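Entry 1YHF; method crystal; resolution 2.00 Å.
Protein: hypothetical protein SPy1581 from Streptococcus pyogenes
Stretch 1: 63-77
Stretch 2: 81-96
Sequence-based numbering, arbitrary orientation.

Stretch 1, residues 63-77: MVTILSGLAEITIDQ
Stretch 2, residues 81-96: RVAEGQTIVMPAGIPH

Two strands of the first stretch, one beginning before Met-63 and one ending at Ile-75, pair with different parts of the second, and each pairing is antiparallel. The first runs at 159° to strand 87-90; the second runs at 147° to the strand carrying Arg-81 and Val-82. The strand ending at Ile-75 and strand 87-90, by contrast, run in similar directions (27°) with axes 8.9 Å apart, a spacing filled by side chains.

The register of the first ladder follows from its hydrogen bonds. Val-64 N to Ile-88 O is 2.8 Å and Ile-88 N to Val-64 O 2.9 Å, defining a hydrogen-bonded pair with CA atoms 5.3 Å apart. The flanking non-hydrogen-bonded pairs, Met-63 with Val-89 and Thr-65 with Thr-87, bring CA atoms to 4.2 and 4.4 Å. Ile-66 then holds the type II turn Ala-83 to Gln-86: Ile-66 N donates to Gln-86 O (3.0 Å), and Gly-85 N to Ile-66 O (2.9 Å). Gly-85 has phi/psi 87/0, where a CB would jam against the preceding carbonyl oxygen. The turn is closed by Gln-86 N to Ala-83 O (3.0 Å), and the Gln-86 side chain (chi1 m, chi2 t) reaches Ala-83, where Gln-86 OE1 accepts from Ala-83 N at 2.7 Å.

In the second ladder, Ala-71 N reaches Val-82 O at 3.0 Å and Val-82 N reaches Ala-71 O at 2.8 Å. Glu-72 and Arg-81 are neighbours across it, CA atoms 4.5 Å apart. Glu-72 is extended (chi1 t, chi2 t) before chi3 turns to 64°; Arg-81 has chi1 m, chi2 103° between wells and chi3 t. These conformations bring OE2 of Glu-72 to the guanidinium edge, 2.9 Å from Arg-81 NE and 3.0 Å from Arg-81 NH2, in a salt bridge whose single carboxylate oxygen accepts both bonds. Leu-70 (t, p) sets CD1 3.8 Å from Ala-83 CB.

Met-63, Thr-65, Thr-87 and Val-89 share one face of the first ladder. Thr-65 and Thr-87 both adopt m, which places their OG1 atoms 2.8 Å apart in a hydrogen bond; either may donate. Selenomethionine Met-63 is t, t, p.

Val-64 (t) and Ile-88 (t, t) occupy its other face, meeting the Ala-71 and Val-82 (t) face of the second ladder. Here Ile-66 (m, m) places CG1 3.4 Å from Val-82 CG1. Ile-73 (m, t) extends CD1 to 3.6 Å from Ile-88 CG2 and 3.9 Å from Val-82 CG2, while its CG2 lies 3.7 Å from SE of selenomethionine Met-90. Met-90 (m, t, m) also brings CE within 3.6 Å of Val-64 CG2, so this selenoether side chain contacts both strands.

At the far end, Asp-76 N donates to Pro-95 O (2.7 Å, 175°), and Ile-75 pairs with His-96, CA atoms 4.4 Å apart. Ile-75 (m, t) reaches both strand 87-90 and the loop after it: CD1 is 3.9 Å from both Ile-88 CD1 and Met-90 CG, and CG2 is 3.9 Å from Pro-91 CD and Ile-94 CG2.

Three waters link Glu-84 (t, t, chi3 -3°) to backbone: one donates to Leu-67 O (2.7 Å) and Glu-84 OE2 (3.1 Å), another accepts from Gly-69 N (2.9 Å) and donates to Glu-84 OE1 (2.6 Å), and the third donates to Gly-69 O (2.6 Å) and accepts from Glu-84 N (3.1 Å).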

HETATM    1  N   MSE A  63      -2.943  -2.775  -6.498  1.00 27.74           N
HETATM    2  CA  MSE A  63      -2.649  -4.086  -5.947  1.00 29.03           C
HETATM    3  C   MSE A  63      -2.096  -3.890  -4.550  1.00 27.86           C
HETATM    4  O   MSE A  63      -1.171  -3.106  -4.350  1.00 26.57           O
HETATM    5  CB  MSE A  63      -1.658  -4.841  -6.819  1.00 28.25           C
HETATM    6  CG  MSE A  63      -1.315  -6.198  -6.271  1.00 30.17           C
HETATM    7 SE   MSE A  63      -0.281  -7.285  -7.500  0.82 34.30          SE
HETATM    8  CE  MSE A  63       1.383  -6.253  -7.599  1.00 30.38           C
ATOM      9  N   VAL A  64      -2.699  -4.596  -3.596  1.00 27.78           N
ATOM     10  CA  VAL A  64      -2.305  -4.516  -2.202  1.00 27.61           C
ATOM     11  C   VAL A  64      -1.712  -5.836  -1.786  1.00 28.12           C
ATOM     12  O   VAL A  64      -2.379  -6.870  -1.892  1.00 28.01           O
ATOM     13  CB  VAL A  64      -3.522  -4.223  -1.282  1.00 28.39           C
ATOM     14  CG1 VAL A  64      -3.114  -4.292   0.200  1.00 26.40           C
ATOM     15  CG2 VAL A  64      -4.120  -2.876  -1.605  1.00 26.79           C
ATOM     16  N   THR A  65      -0.475  -5.789  -1.294  1.00 27.75           N
ATOM     17  CA  THR A  65       0.185  -6.968  -0.765  1.00 27.81           C
ATOM     18  C   THR A  65       0.481  -6.715   0.718  1.00 27.65           C
ATOM     19  O   THR A  65       1.187  -5.761   1.053  1.00 27.04           O
ATOM     20  CB  THR A  65       1.441  -7.300  -1.613  1.00 28.16           C
ATOM     21  OG1 THR A  65       1.027  -7.803  -2.904  1.00 27.58           O
ATOM     22  CG2 THR A  65       2.302  -8.312  -0.950  1.00 28.48           C
ATOM     23  N   ILE A  66      -0.117  -7.538   1.585  1.00 26.60           N
ATOM     24  CA  ILE A  66       0.012  -7.384   3.026  1.00 27.08           C
ATOM     25  C   ILE A  66       1.300  -8.062   3.488  1.00 27.32           C
ATOM     26  O   ILE A  66       1.525  -9.268   3.260  1.00 27.71           O
ATOM     27  CB  ILE A  66      -1.274  -7.859   3.796  1.00 26.75           C
ATOM     28  CG1 ILE A  66      -2.497  -7.025   3.379  1.00 27.30           C
ATOM     29  CG2 ILE A  66      -1.090  -7.818   5.333  1.00 26.98           C
ATOM     30  CD1 ILE A  66      -2.427  -5.561   3.717  1.00 27.68           C
ATOM     31  N   LEU A  67       2.160  -7.263   4.108  1.00 27.31           N
ATOM     32  CA  LEU A  67       3.498  -7.712   4.463  1.00 26.98           C
ATOM     33  C   LEU A  67       3.594  -8.211   5.895  1.00 27.87           C
ATOM     34  O   LEU A  67       4.510  -8.974   6.235  1.00 26.81           O
ATOM     35  CB  LEU A  67       4.520  -6.595   4.216  1.00 26.66           C
ATOM     36  CG  LEU A  67       4.551  -5.947   2.838  1.00 25.81           C
ATOM     37  CD1 LEU A  67       5.579  -4.797   2.848  1.00 25.92           C
ATOM     38  CD2 LEU A  67       4.866  -6.997   1.754  1.00 25.65           C
ATOM     39  N   SER A  68       2.668  -7.744   6.738  1.00 28.64           N
ATOM     40  CA  SER A  68       2.525  -8.192   8.122  1.00 29.50           C
ATOM     41  C   SER A  68       1.149  -7.777   8.637  1.00 29.73           C
ATOM     42  O   SER A  68       0.511  -6.898   8.075  1.00 30.05           O
ATOM     43  CB  SER A  68       3.627  -7.601   9.013  1.00 29.88           C
ATOM     44  OG  SER A  68       3.407  -6.212   9.247  1.00 31.17           O
ATOM     45  N   GLY A  69       0.697  -8.411   9.713  1.00 30.14           N
ATOM     46  CA  GLY A  69      -0.588  -8.067  10.335  1.00 29.19           C
ATOM     47  C   GLY A  69      -1.816  -8.454   9.530  1.00 28.94           C
ATOM     48  O   GLY A  69      -1.804  -9.423   8.769  1.00 28.23           O
ATOM     49  N   LEU A  70      -2.888  -7.690   9.711  1.00 28.73           N
ATOM     50  CA  LEU A  70      -4.179  -8.015   9.104  1.00 29.09           C
ATOM     51  C   LEU A  70      -4.913  -6.744   8.740  1.00 29.07           C
ATOM     52  O   LEU A  70      -4.989  -5.810   9.531  1.00 29.89           O
ATOM     53  CB  LEU A  70      -5.045  -8.856  10.071  1.00 28.63           C
ATOM     54  CG  LEU A  70      -6.428  -9.312   9.574  1.00 29.16           C
ATOM     55  CD1 LEU A  70      -6.293 -10.341   8.456  1.00 28.91           C
ATOM     56  CD2 LEU A  70      -7.278  -9.894  10.700  1.00 28.98           C
ATOM     57  N   ALA A  71      -5.477  -6.714   7.544  1.00 29.35           N
ATOM     58  CA  ALA A  71      -6.122  -5.514   7.058  1.00 29.87           C
ATOM     59  C   ALA A  71      -7.508  -5.878   6.601  1.00 30.24           C
ATOM     60  O   ALA A  71      -7.702  -6.934   6.014  1.00 31.69           O
ATOM     61  CB  ALA A  71      -5.323  -4.893   5.887  1.00 29.41           C
ATOM     62  N   GLU A  72      -8.465  -4.999   6.870  1.00 30.77           N
ATOM     63  CA  GLU A  72      -9.803  -5.141   6.342  1.00 30.77           C
ATOM     64  C   GLU A  72      -9.984  -4.214   5.166  1.00 30.96           C
ATOM     65  O   GLU A  72      -9.892  -2.979   5.288  1.00 31.19           O
ATOM     66  CB  GLU A  72     -10.842  -4.846   7.396  1.00 31.17           C
ATOM     67  CG  GLU A  72     -12.249  -5.207   6.985  1.00 32.04           C
ATOM     68  CD  GLU A  72     -13.195  -5.106   8.165  1.00 36.14           C
ATOM     69  OE1 GLU A  72     -13.370  -3.982   8.687  1.00 37.20           O
ATOM     70  OE2 GLU A  72     -13.742  -6.145   8.588  1.00 35.87           O
ATOM     71  N   ILE A  73     -10.230  -4.834   4.022  1.00 30.72           N
ATOM     72  CA  ILE A  73     -10.349  -4.124   2.781  1.00 30.60           C
ATOM     73  C   ILE A  73     -11.802  -4.149   2.337  1.00 30.70           C
ATOM     74  O   ILE A  73     -12.446  -5.181   2.330  1.00 30.28           O
ATOM     75  CB  ILE A  73      -9.338  -4.683   1.737  1.00 31.13           C
ATOM     76  CG1 ILE A  73      -7.915  -4.512   2.317  1.00 30.92           C
ATOM     77  CG2 ILE A  73      -9.551  -4.051   0.354  1.00 30.20           C
ATOM     78  CD1 ILE A  73      -6.798  -4.705   1.376  1.00 33.75           C
ATOM     79  N   THR A  74     -12.310  -2.976   2.006  1.00 30.73           N
ATOM     80  CA  THR A  74     -13.650  -2.831   1.460  1.00 31.38           C
ATOM     81  C   THR A  74     -13.509  -2.458   0.009  1.00 31.66           C
ATOM     82  O   THR A  74     -12.728  -1.565  -0.331  1.00 31.60           O
ATOM     83  CB  THR A  74     -14.419  -1.697   2.173  1.00 31.13           C
ATOM     84  OG1 THR A  74     -14.388  -1.940   3.580  1.00 30.88           O
ATOM     85  CG2 THR A  74     -15.856  -1.629   1.697  1.00 32.19           C
ATOM     86  N   ILE A  75     -14.239  -3.166  -0.840  1.00 31.30           N
ATOM     87  CA  ILE A  75     -14.292  -2.852  -2.259  1.00 32.01           C
ATOM     88  C   ILE A  75     -15.771  -2.753  -2.599  1.00 32.46           C
ATOM     89  O   ILE A  75     -16.485  -3.746  -2.525  1.00 32.44           O
ATOM     90  CB  ILE A  75     -13.582  -3.922  -3.137  1.00 31.57           C
ATOM     91  CG1 ILE A  75     -12.103  -4.054  -2.760  1.00 30.88           C
ATOM     92  CG2 ILE A  75     -13.749  -3.590  -4.623  1.00 31.90           C
ATOM     93  CD1 ILE A  75     -11.355  -5.125  -3.565  1.00 30.98           C
ATOM     94  N   ASP A  76     -16.215  -1.540  -2.929  1.00 33.74           N
ATOM     95  CA  ASP A  76     -17.648  -1.215  -3.078  1.00 35.60           C
ATOM     96  C   ASP A  76     -18.394  -1.581  -1.794  1.00 36.16           C
ATOM     97  O   ASP A  76     -18.230  -0.921  -0.774  1.00 36.05           O
ATOM     98  CB  ASP A  76     -18.258  -1.908  -4.299  1.00 35.59           C
ATOM     99  CG  ASP A  76     -19.602  -1.310  -4.713  1.00 38.29           C
ATOM    100  OD1 ASP A  76     -19.978  -0.202  -4.243  1.00 40.19           O
ATOM    101  OD2 ASP A  76     -20.287  -1.966  -5.526  1.00 39.25           O
ATOM    102  N   GLN A  77     -19.176  -2.654  -1.839  1.00 37.45           N
ATOM    103  CA  GLN A  77     -19.929  -3.096  -0.666  1.00 38.87           C
ATOM    104  C   GLN A  77     -19.152  -4.042   0.244  1.00 38.56           C
ATOM    105  O   GLN A  77     -19.314  -3.996   1.469  1.00 39.54           O
ATOM    106  CB  GLN A  77     -21.258  -3.743  -1.086  1.00 39.47           C
ATOM    107  CG  GLN A  77     -21.134  -5.117  -1.776  1.00 43.65           C
ATOM    108  CD  GLN A  77     -21.352  -6.289  -0.810  1.00 47.72           C
ATOM    109  OE1 GLN A  77     -21.888  -7.331  -1.196  1.00 49.70           O
ATOM    110  NE2 GLN A  77     -20.947  -6.115   0.452  1.00 48.24           N
ATOM    111  N   ARG A  81     -10.737  -9.696   4.409  1.00 31.92           N
ATOM    112  CA  ARG A  81      -9.716  -9.599   5.440  1.00 32.65           C
ATOM    113  C   ARG A  81      -8.431 -10.186   4.890  1.00 31.91           C
ATOM    114  O   ARG A  81      -8.349 -11.369   4.625  1.00 32.17           O
ATOM    115  CB  ARG A  81     -10.143 -10.269   6.746  1.00 33.46           C
ATOM    116  CG  ARG A  81     -11.113  -9.434   7.583  1.00 35.66           C
ATOM    117  CD  ARG A  81     -12.514  -9.953   7.443  1.00 39.22           C
ATOM    118  NE  ARG A  81     -13.527  -9.003   7.905  1.00 41.21           N
ATOM    119  CZ  ARG A  81     -14.749  -9.358   8.302  1.00 42.01           C
ATOM    120  NH1 ARG A  81     -15.100 -10.642   8.324  1.00 41.25           N
ATOM    121  NH2 ARG A  81     -15.617  -8.433   8.695  1.00 42.83           N
ATOM    122  N   VAL A  82      -7.449  -9.324   4.675  1.00 31.26           N
ATOM    123  CA  VAL A  82      -6.239  -9.702   3.967  1.00 30.63           C
ATOM    124  C   VAL A  82      -5.103  -9.839   4.974  1.00 30.45           C
ATOM    125  O   VAL A  82      -4.699  -8.859   5.607  1.00 30.62           O
ATOM    126  CB  VAL A  82      -5.925  -8.696   2.832  1.00 30.97           C
ATOM    127  CG1 VAL A  82      -4.718  -9.162   1.990  1.00 30.16           C
ATOM    128  CG2 VAL A  82      -7.168  -8.531   1.941  1.00 30.02           C
ATOM    129  N   ALA A  83      -4.601 -11.066   5.115  1.00 30.41           N
ATOM    130  CA  ALA A  83      -3.601 -11.407   6.147  1.00 30.01           C
ATOM    131  C   ALA A  83      -2.189 -11.349   5.580  1.00 30.24           C
ATOM    132  O   ALA A  83      -2.017 -11.135   4.389  1.00 30.04           O
ATOM    133  CB  ALA A  83      -3.907 -12.790   6.730  1.00 29.81           C
ATOM    134  N   GLU A  84      -1.173 -11.539   6.429  1.00 30.30           N
ATOM    135  CA  GLU A  84       0.225 -11.543   5.971  1.00 30.28           C
ATOM    136  C   GLU A  84       0.421 -12.548   4.836  1.00 29.16           C
ATOM    137  O   GLU A  84      -0.013 -13.696   4.930  1.00 27.82           O
ATOM    138  CB  GLU A  84       1.166 -11.851   7.132  1.00 30.82           C
ATOM    139  CG  GLU A  84       2.624 -12.058   6.735  1.00 32.66           C
ATOM    140  CD  GLU A  84       3.508 -12.356   7.929  1.00 34.10           C
ATOM    141  OE1 GLU A  84       3.004 -12.341   9.080  1.00 40.57           O
ATOM    142  OE2 GLU A  84       4.709 -12.613   7.722  1.00 38.46           O
ATOM    143  N   GLY A  85       1.067 -12.115   3.759  1.00 27.66           N
ATOM    144  CA  GLY A  85       1.303 -13.013   2.631  1.00 27.01           C
ATOM    145  C   GLY A  85       0.178 -13.070   1.603  1.00 26.77           C
ATOM    146  O   GLY A  85       0.261 -13.809   0.618  1.00 26.74           O
ATOM    147  N   GLN A  86      -0.883 -12.307   1.833  1.00 26.60           N
ATOM    148  CA  GLN A  86      -2.011 -12.304   0.927  1.00 26.75           C
ATOM    149  C   GLN A  86      -2.069 -11.012   0.148  1.00 26.48           C
ATOM    150  O   GLN A  86      -1.572  -9.978   0.585  1.00 25.81           O
ATOM    151  CB  GLN A  86      -3.329 -12.562   1.658  1.00 26.94           C
ATOM    152  CG  GLN A  86      -3.415 -13.934   2.332  1.00 26.45           C
ATOM    153  CD  GLN A  86      -4.678 -14.103   3.136  1.00 28.18           C
ATOM    154  OE1 GLN A  86      -5.342 -13.124   3.497  1.00 28.98           O
ATOM    155  NE2 GLN A  86      -5.033 -15.351   3.416  1.00 30.81           N
ATOM    156  N   THR A  87      -2.695 -11.093  -1.024  1.00 27.17           N
ATOM    157  CA  THR A  87      -2.750 -10.009  -1.962  1.00 27.36           C
ATOM    158  C   THR A  87      -4.171  -9.831  -2.514  1.00 27.27           C
ATOM    159  O   THR A  87      -4.921 -10.802  -2.682  1.00 27.46           O
ATOM    160  CB  THR A  87      -1.758 -10.303  -3.151  1.00 28.49           C
ATOM    161  OG1 THR A  87      -0.415 -10.152  -2.697  1.00 27.56           O
ATOM    162  CG2 THR A  87      -1.992  -9.383  -4.325  1.00 27.59           C
ATOM    163  N   ILE A  88      -4.524  -8.592  -2.820  1.00 26.06           N
ATOM    164  CA  ILE A  88      -5.795  -8.299  -3.479  1.00 26.27           C
ATOM    165  C   ILE A  88      -5.627  -7.145  -4.450  1.00 26.76           C
ATOM    166  O   ILE A  88      -4.922  -6.207  -4.150  1.00 26.97           O
ATOM    167  CB  ILE A  88      -6.939  -8.014  -2.443  1.00 25.77           C
ATOM    168  CG1 ILE A  88      -8.318  -7.932  -3.128  1.00 25.41           C
ATOM    169  CG2 ILE A  88      -6.632  -6.776  -1.547  1.00 25.84           C
ATOM    170  CD1 ILE A  88      -9.452  -8.176  -2.153  1.00 22.33           C
ATOM    171  N   VAL A  89      -6.285  -7.226  -5.609  1.00 27.67           N
ATOM    172  CA  VAL A  89      -6.294  -6.140  -6.567  1.00 28.60           C
ATOM    173  C   VAL A  89      -7.634  -5.451  -6.465  1.00 29.32           C
ATOM    174  O   VAL A  89      -8.684  -6.063  -6.722  1.00 28.68           O
ATOM    175  CB  VAL A  89      -6.060  -6.632  -8.029  1.00 29.03           C
ATOM    176  CG1 VAL A  89      -6.048  -5.466  -8.997  1.00 28.25           C
ATOM    177  CG2 VAL A  89      -4.744  -7.442  -8.123  1.00 28.02           C
HETATM  178  N   MSE A  90      -7.594  -4.185  -6.056  1.00 29.73           N
HETATM  179  CA  MSE A  90      -8.800  -3.377  -5.923  1.00 31.02           C
HETATM  180  C   MSE A  90      -8.998  -2.672  -7.256  1.00 30.25           C
HETATM  181  O   MSE A  90      -8.158  -1.848  -7.650  1.00 31.14           O
HETATM  182  CB  MSE A  90      -8.651  -2.378  -4.773  1.00 30.64           C
HETATM  183  CG  MSE A  90      -8.057  -2.989  -3.508  1.00 31.28           C
HETATM  184 SE   MSE A  90      -7.901  -1.723  -2.030  0.91 35.25          SE
HETATM  185  CE  MSE A  90      -6.503  -0.514  -2.779  1.00 26.27           C
ATOM    186  N   PRO A  91     -10.089  -3.007  -7.970  1.00 30.12           N
ATOM    187  CA  PRO A  91     -10.300  -2.536  -9.355  1.00 30.07           C
ATOM    188  C   PRO A  91     -10.475  -1.019  -9.531  1.00 29.49           C
ATOM    189  O   PRO A  91     -11.066  -0.346  -8.675  1.00 28.55           O
ATOM    190  CB  PRO A  91     -11.561  -3.288  -9.794  1.00 30.16           C
ATOM    191  CG  PRO A  91     -12.285  -3.595  -8.504  1.00 31.13           C
ATOM    192  CD  PRO A  91     -11.186  -3.886  -7.513  1.00 29.96           C
ATOM    193  N   ALA A  92      -9.943  -0.506 -10.641  1.00 29.26           N
ATOM    194  CA  ALA A  92     -10.032   0.913 -10.996  1.00 29.58           C
ATOM    195  C   ALA A  92     -11.470   1.401 -10.966  1.00 29.90           C
ATOM    196  O   ALA A  92     -12.387   0.683 -11.378  1.00 29.85           O
ATOM    197  CB  ALA A  92      -9.425   1.159 -12.395  1.00 29.44           C
ATOM    198  N   GLY A  93     -11.666   2.609 -10.448  1.00 29.91           N
ATOM    199  CA  GLY A  93     -12.981   3.267 -10.510  1.00 30.47           C
ATOM    200  C   GLY A  93     -14.027   2.798  -9.517  1.00 30.37           C
ATOM    201  O   GLY A  93     -15.144   3.324  -9.504  1.00 30.56           O
ATOM    202  N   ILE A  94     -13.674   1.805  -8.698  1.00 29.60           N
ATOM    203  CA  ILE A  94     -14.576   1.252  -7.685  1.00 28.97           C
ATOM    204  C   ILE A  94     -14.091   1.722  -6.313  1.00 29.41           C
ATOM    205  O   ILE A  94     -12.888   1.591  -6.004  1.00 29.01           O
ATOM    206  CB  ILE A  94     -14.634  -0.316  -7.738  1.00 29.41           C
ATOM    207  CG1 ILE A  94     -14.998  -0.825  -9.142  1.00 28.18           C
ATOM    208  CG2 ILE A  94     -15.608  -0.885  -6.678  1.00 27.63           C
ATOM    209  CD1 ILE A  94     -16.435  -0.554  -9.529  1.00 32.16           C
ATOM    210  N   PRO A  95     -14.996   2.330  -5.507  1.00 29.23           N
ATOM    211  CA  PRO A  95     -14.572   2.774  -4.185  1.00 29.05           C
ATOM    212  C   PRO A  95     -14.005   1.645  -3.318  1.00 28.93           C
ATOM    213  O   PRO A  95     -14.520   0.522  -3.326  1.00 29.32           O
ATOM    214  CB  PRO A  95     -15.858   3.360  -3.577  1.00 28.97           C
ATOM    215  CG  PRO A  95     -16.654   3.792  -4.758  1.00 29.83           C
ATOM    216  CD  PRO A  95     -16.398   2.702  -5.777  1.00 29.13           C
ATOM    217  N   HIS A  96     -12.936   1.966  -2.602  1.00 28.41           N
ATOM    218  CA  HIS A  96     -12.306   1.063  -1.647  1.00 28.48           C
ATOM    219  C   HIS A  96     -11.847   1.820  -0.412  1.00 28.63           C
ATOM    220  O   HIS A  96     -11.673   3.044  -0.433  1.00 28.13           O
ATOM    221  CB  HIS A  96     -11.130   0.274  -2.272  1.00 27.88           C
ATOM    222  CG  HIS A  96     -10.172   1.116  -3.064  1.00 29.07           C
ATOM    223  ND1 HIS A  96      -9.279   1.989  -2.480  1.00 29.65           N
ATOM    224  CD2 HIS A  96      -9.951   1.194  -4.398  1.00 29.48           C
ATOM    225  CE1 HIS A  96      -8.562   2.582  -3.419  1.00 30.39           C
ATOM    226  NE2 HIS A  96      -8.956   2.124  -4.594  1.00 31.98           N
TER
HETATM  227  O   HOH W   1       6.250  -9.894   8.095  1.00 39.30           O
HETATM  228  O   HOH W   2       1.954 -10.798  10.828  1.00 37.52           O
HETATM  229  O   HOH W   3      -1.684 -11.930   9.429  1.00 42.75           O